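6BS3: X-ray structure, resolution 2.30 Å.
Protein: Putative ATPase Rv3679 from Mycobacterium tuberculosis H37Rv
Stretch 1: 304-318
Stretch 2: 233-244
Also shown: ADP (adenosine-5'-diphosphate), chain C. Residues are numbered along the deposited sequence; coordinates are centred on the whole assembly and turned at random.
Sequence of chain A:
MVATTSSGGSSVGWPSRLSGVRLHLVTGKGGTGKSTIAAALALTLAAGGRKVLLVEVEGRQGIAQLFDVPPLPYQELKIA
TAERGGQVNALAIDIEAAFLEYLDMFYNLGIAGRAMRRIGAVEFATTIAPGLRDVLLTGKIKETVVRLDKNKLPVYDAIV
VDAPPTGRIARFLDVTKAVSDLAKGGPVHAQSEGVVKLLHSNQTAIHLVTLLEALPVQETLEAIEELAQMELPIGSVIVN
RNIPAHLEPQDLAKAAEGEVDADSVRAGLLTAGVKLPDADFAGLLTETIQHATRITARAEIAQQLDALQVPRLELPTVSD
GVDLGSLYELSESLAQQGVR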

# COMPACT_ATOMS: atom_id res chain seq x y z
N GLN A 304 -9.20 18.72 5.58
CA GLN A 304 -9.07 17.96 6.84
C GLN A 304 -7.68 18.15 7.51
O GLN A 304 -7.56 17.96 8.72
CB GLN A 304 -9.31 16.47 6.60
CG GLN A 304 -10.75 16.09 6.26
CD GLN A 304 -10.82 14.60 6.06
OE1 GLN A 304 -10.59 14.08 4.96
NE2 GLN A 304 -11.11 13.86 7.12
N LEU A 305 -6.64 18.49 6.71
CA LEU A 305 -5.28 18.73 7.19
C LEU A 305 -5.14 20.14 7.79
O LEU A 305 -4.25 20.36 8.61
CB LEU A 305 -4.24 18.55 6.06
CG LEU A 305 -4.10 17.17 5.35
CD1 LEU A 305 -3.16 17.28 4.14
CD2 LEU A 305 -3.60 16.07 6.30
N ASP A 306 -6.01 21.10 7.37
CA ASP A 306 -6.01 22.50 7.84
C ASP A 306 -6.10 22.64 9.37
O ASP A 306 -5.61 23.62 9.92
CB ASP A 306 -7.13 23.32 7.15
CG ASP A 306 -7.03 23.45 5.64
OD1 ASP A 306 -6.06 22.90 5.05
OD2 ASP A 306 -7.92 24.10 5.04
N ALA A 307 -6.70 21.64 10.03
CA ALA A 307 -6.86 21.56 11.47
C ALA A 307 -5.52 21.40 12.21
O ALA A 307 -5.40 21.84 13.35
CB ALA A 307 -7.78 20.39 11.82
N LEU A 308 -4.53 20.75 11.55
CA LEU A 308 -3.19 20.53 12.10
C LEU A 308 -2.37 21.80 12.00
O LEU A 308 -2.34 22.43 10.94
CB LEU A 308 -2.43 19.41 11.35
CG LEU A 308 -3.12 18.08 11.12
CD1 LEU A 308 -2.52 17.39 9.91
CD2 LEU A 308 -3.01 17.18 12.34
N GLN A 309 -1.66 22.16 13.07
CA GLN A 309 -0.79 23.34 13.03
C GLN A 309 0.61 22.79 12.78
O GLN A 309 1.50 22.89 13.62
CB GLN A 309 -0.90 24.16 14.33
CG GLN A 309 -2.28 24.79 14.55
CD GLN A 309 -2.38 25.49 15.87
OE1 GLN A 309 -2.31 24.88 16.95
NE2 GLN A 309 -2.56 26.81 15.83
N VAL A 310 0.75 22.14 11.61
CA VAL A 310 1.92 21.42 11.15
C VAL A 310 2.32 21.97 9.78
O VAL A 310 1.45 22.12 8.92
CB VAL A 310 1.58 19.89 11.10
CG1 VAL A 310 2.56 19.11 10.24
CG2 VAL A 310 1.51 19.28 12.50
N PRO A 311 3.63 22.24 9.53
CA PRO A 311 4.04 22.70 8.19
C PRO A 311 3.69 21.71 7.08
O PRO A 311 3.70 20.48 7.27
CB PRO A 311 5.56 22.91 8.30
CG PRO A 311 5.96 22.34 9.58
CD PRO A 311 4.78 22.10 10.45
N ARG A 312 3.37 22.25 5.93
CA ARG A 312 2.97 21.48 4.77
C ARG A 312 3.80 21.80 3.55
O ARG A 312 3.97 22.97 3.19
CB ARG A 312 1.47 21.70 4.51
CG ARG A 312 0.61 20.61 5.15
CD ARG A 312 -0.81 21.07 5.40
NE ARG A 312 -1.59 21.10 4.17
CZ ARG A 312 -2.84 21.52 4.10
NH1 ARG A 312 -3.47 21.94 5.20
NH2 ARG A 312 -3.49 21.52 2.95
N LEU A 313 4.28 20.75 2.90
CA LEU A 313 5.07 20.77 1.67
C LEU A 313 4.22 20.11 0.58
O LEU A 313 3.37 19.28 0.88
CB LEU A 313 6.43 20.01 1.85
CG LEU A 313 7.46 20.63 2.84
CD1 LEU A 313 8.51 19.63 3.25
CD2 LEU A 313 8.12 21.87 2.25
N GLU A 314 4.44 20.51 -0.69
CA GLU A 314 3.72 20.02 -1.87
C GLU A 314 4.69 19.67 -2.97
O GLU A 314 5.53 20.49 -3.34
CB GLU A 314 2.74 21.07 -2.43
CG GLU A 314 1.65 21.58 -1.49
CD GLU A 314 2.13 22.52 -0.41
OE1 GLU A 314 3.11 23.27 -0.65
OE2 GLU A 314 1.54 22.50 0.69
N LEU A 315 4.53 18.47 -3.54
CA LEU A 315 5.31 18.00 -4.66
C LEU A 315 4.40 17.77 -5.86
O LEU A 315 3.23 17.40 -5.68
CB LEU A 315 6.09 16.72 -4.29
CG LEU A 315 7.16 16.89 -3.20
CD1 LEU A 315 7.71 15.55 -2.79
CD2 LEU A 315 8.29 17.80 -3.67
N PRO A 316 4.91 18.00 -7.10
CA PRO A 316 4.07 17.75 -8.28
C PRO A 316 4.05 16.25 -8.65
O PRO A 316 4.70 15.42 -8.00
CB PRO A 316 4.77 18.58 -9.36
CG PRO A 316 6.24 18.46 -9.01
CD PRO A 316 6.27 18.44 -7.49
N THR A 317 3.30 15.93 -9.71
CA THR A 317 3.23 14.61 -10.31
C THR A 317 4.27 14.61 -11.43
O THR A 317 4.25 15.50 -12.29
CB THR A 317 1.83 14.37 -10.93
OG1 THR A 317 0.83 14.38 -9.91
CG2 THR A 317 1.75 13.06 -11.73
N VAL A 318 5.15 13.61 -11.43
CA VAL A 318 6.13 13.37 -12.49
C VAL A 318 5.33 12.61 -13.59
O VAL A 318 4.79 11.54 -13.31
CB VAL A 318 7.36 12.58 -11.95
CG1 VAL A 318 8.23 12.08 -13.09
CG2 VAL A 318 8.17 13.43 -10.97
PB ADP C . 5.84 4.14 -0.83
O1B ADP C . 7.31 3.86 -0.47
O2B ADP C . 5.10 2.80 -1.03
O3B ADP C . 5.13 5.04 0.15
PA ADP C . 6.79 4.89 -3.54
O1A ADP C . 7.30 3.48 -3.88
O2A ADP C . 7.91 5.83 -3.32
O3A ADP C . 5.84 4.82 -2.27
O5' ADP C . 5.71 5.40 -4.58
C5' ADP C . 4.56 4.66 -5.06
C4' ADP C . 4.53 4.79 -6.57
O4' ADP C . 4.29 6.16 -6.92
C3' ADP C . 5.81 4.39 -7.31
O3' ADP C . 5.48 3.75 -8.53
C2' ADP C . 6.52 5.73 -7.53
O2' ADP C . 7.43 5.74 -8.62
C1' ADP C . 5.33 6.66 -7.75
N9 ADP C . 5.55 8.06 -7.40
C8 ADP C . 5.97 8.57 -6.20
N7 ADP C . 6.01 9.88 -6.15
C5 ADP C . 5.60 10.27 -7.42
C6 ADP C . 5.40 11.53 -8.02
N6 ADP C . 5.64 12.69 -7.40
N1 ADP C . 4.93 11.57 -9.29
C2 ADP C . 4.70 10.41 -9.92
N3 ADP C . 4.87 9.16 -9.47
C4 ADP C . 5.32 9.16 -8.20
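Stretch 2 (233-244) PIGSVIVNRNIP

Stretch 2 lies beside stretch 1 as a neighbouring parallel β-strand, joined to it by a regular ladder of backbone hydrogen bonds and, past the regular ladder, by further bonds from Asn-242 and Thr-317. The strand around 234-240, mostly extended but with an irregular Gly-235 (phi/psi -99/-92), runs in the same direction as the strand around 312-316; the two axes cross at -21° and approach to 4.5 Å, the modest twist expected of adjacent strands. Arg-312 pairs with Val-237, Leu-313 with Ile-238 and Glu-314 with Val-239, their CA atoms 4.6 to 4.8 Å apart.

As is usual in parallel pairing, alternate residues do the bonding. Val-237 N donates to Pro-311 O (2.8 Å) and Val-237 O accepts from Leu-313 N (2.9 Å); two residues on, Val-239 N donates to Leu-313 O (2.8 Å) and Val-239 O accepts from Leu-315 N (3.0 Å). Pro-311 has no amide hydrogen, but it needs only its carbonyl here. Pro-311 CG also rests 3.2 Å from Gly-235 O.

Side chains of paired residues share a face. On one, Leu-313 CD1 meets Ile-238 CG1 at 3.9 Å, and Leu-315 CD1 reaches Ile-238 CG2, also at 3.9 Å; branched aliphatic groups fill this buried space well. On the other face, β-branched Val-237 and Val-239 suit an extended backbone and offer methyls to Leu-305, at the start of the type I turn that runs to Leu-308 in stretch 1: Leu-305 CD1 lies 4.2 Å from Val-237 CG1 and 4.0 Å from Val-239 CG2. Val-310 CG1 packs 3.7 Å from Val-237 CG2. Arg-312 lays its aliphatic stem beside Val-237, CG to CB 3.8 Å, while its NH1 forms a salt bridge with Asp-306 OD1 at 2.8 Å, so the charge is met within stretch 1.

At Arg-241 the chain of stretch 2 turns a corner, with positive phi and psi, and the simple alternation ends. Asn-242 then binds Leu-315 O twice, through its backbone N (3.0 Å) and its side-chain ND2 (2.9 Å); an amide side chain is apt here because it supplies a second N-H donor. Thr-317 adds a hydroxyl bond, OG1 donating to Asn-242 O at 3.0 Å.

Both stretches contribute to the adenine site of ADP. ADP N6 donates to Pro-316 O (2.9 Å) and, weakly, to Asn-240 OD1 (3.0 Å), while Val-318 N donates to ADP N1 (3.0 Å). Arg-241 CG comes within 3.6 Å of ADP C6, a contact that the aliphatic part of the arginine side chain can make.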

# COMPACT_ATOMS: atom_id res chain seq x y z
N PRO A 233 8.49 14.10 17.98
CA PRO A 233 8.46 15.32 17.15
C PRO A 233 7.99 15.14 15.71
O PRO A 233 8.56 14.37 14.95
CB PRO A 233 9.91 15.83 17.21
CG PRO A 233 10.71 14.63 17.46
CD PRO A 233 9.88 13.73 18.32
N ILE A 234 6.94 15.88 15.36
CA ILE A 234 6.37 15.94 14.01
C ILE A 234 7.16 17.01 13.24
O ILE A 234 7.47 18.07 13.78
CB ILE A 234 4.83 16.21 14.05
CG1 ILE A 234 4.05 15.17 14.93
CG2 ILE A 234 4.20 16.34 12.64
CD1 ILE A 234 4.33 13.69 14.65
N GLY A 235 7.50 16.70 12.00
CA GLY A 235 8.21 17.60 11.11
C GLY A 235 7.25 18.28 10.16
O GLY A 235 6.67 19.31 10.51
N SER A 236 7.04 17.71 8.98
CA SER A 236 6.15 18.28 7.97
C SER A 236 5.17 17.25 7.43
O SER A 236 5.45 16.05 7.43
CB SER A 236 6.98 18.80 6.79
OG SER A 236 7.68 20.00 7.07
N VAL A 237 4.05 17.73 6.89
CA VAL A 237 3.13 16.88 6.12
C VAL A 237 3.53 17.17 4.65
O VAL A 237 3.61 18.32 4.26
CB VAL A 237 1.62 17.13 6.40
CG1 VAL A 237 0.74 16.44 5.35
CG2 VAL A 237 1.24 16.67 7.80
N ILE A 238 3.87 16.12 3.88
CA ILE A 238 4.28 16.27 2.50
C ILE A 238 3.18 15.74 1.60
O ILE A 238 2.94 14.53 1.56
CB ILE A 238 5.66 15.61 2.22
CG1 ILE A 238 6.73 16.11 3.23
CG2 ILE A 238 6.10 15.82 0.75
CD1 ILE A 238 8.20 15.40 3.18
N VAL A 239 2.48 16.66 0.90
CA VAL A 239 1.40 16.32 -0.03
C VAL A 239 2.02 16.04 -1.38
O VAL A 239 2.44 16.96 -2.07
CB VAL A 239 0.23 17.35 -0.09
CG1 VAL A 239 -0.84 16.91 -1.10
CG2 VAL A 239 -0.41 17.56 1.29
N ASN A 240 2.10 14.75 -1.73
CA ASN A 240 2.66 14.27 -2.99
C ASN A 240 1.63 14.26 -4.12
O ASN A 240 0.41 14.29 -3.88
CB ASN A 240 3.24 12.86 -2.77
CG ASN A 240 4.25 12.41 -3.81
OD1 ASN A 240 4.88 13.23 -4.51
ND2 ASN A 240 4.43 11.10 -3.93
N ARG A 241 2.14 14.19 -5.37
CA ARG A 241 1.41 14.08 -6.65
C ARG A 241 0.26 15.07 -6.80
O ARG A 241 -0.88 14.68 -7.09
CB ARG A 241 0.93 12.64 -6.93
CG ARG A 241 2.01 11.60 -6.80
CD ARG A 241 1.73 10.36 -7.60
NE ARG A 241 0.45 9.75 -7.26
CZ ARG A 241 -0.05 8.67 -7.85
NH1 ARG A 241 0.64 8.05 -8.80
NH2 ARG A 241 -1.24 8.20 -7.49
N ASN A 242 0.58 16.36 -6.65
CA ASN A 242 -0.38 17.42 -6.85
C ASN A 242 -0.63 17.57 -8.33
O ASN A 242 0.21 17.17 -9.14
CB ASN A 242 0.12 18.72 -6.25
CG ASN A 242 -0.05 18.75 -4.76
OD1 ASN A 242 -1.16 18.96 -4.24
ND2 ASN A 242 1.06 18.52 -4.05
N ILE A 243 -1.81 18.09 -8.70
CA ILE A 243 -2.19 18.30 -10.10
C ILE A 243 -2.67 19.75 -10.29
O ILE A 243 -3.13 20.35 -9.32
CB ILE A 243 -3.19 17.23 -10.64
CG1 ILE A 243 -4.50 17.20 -9.81
CG2 ILE A 243 -2.52 15.86 -10.74
CD1 ILE A 243 -5.62 16.45 -10.41
N PRO A 244 -2.57 20.28 -11.51
CA PRO A 244 -2.98 21.64 -11.78
C PRO A 244 -4.50 21.78 -11.80
O PRO A 244 -5.15 20.96 -12.35
CB PRO A 244 -2.38 21.86 -13.16
CG PRO A 244 -2.46 20.52 -13.78
CD PRO A 244 -2.08 19.59 -12.67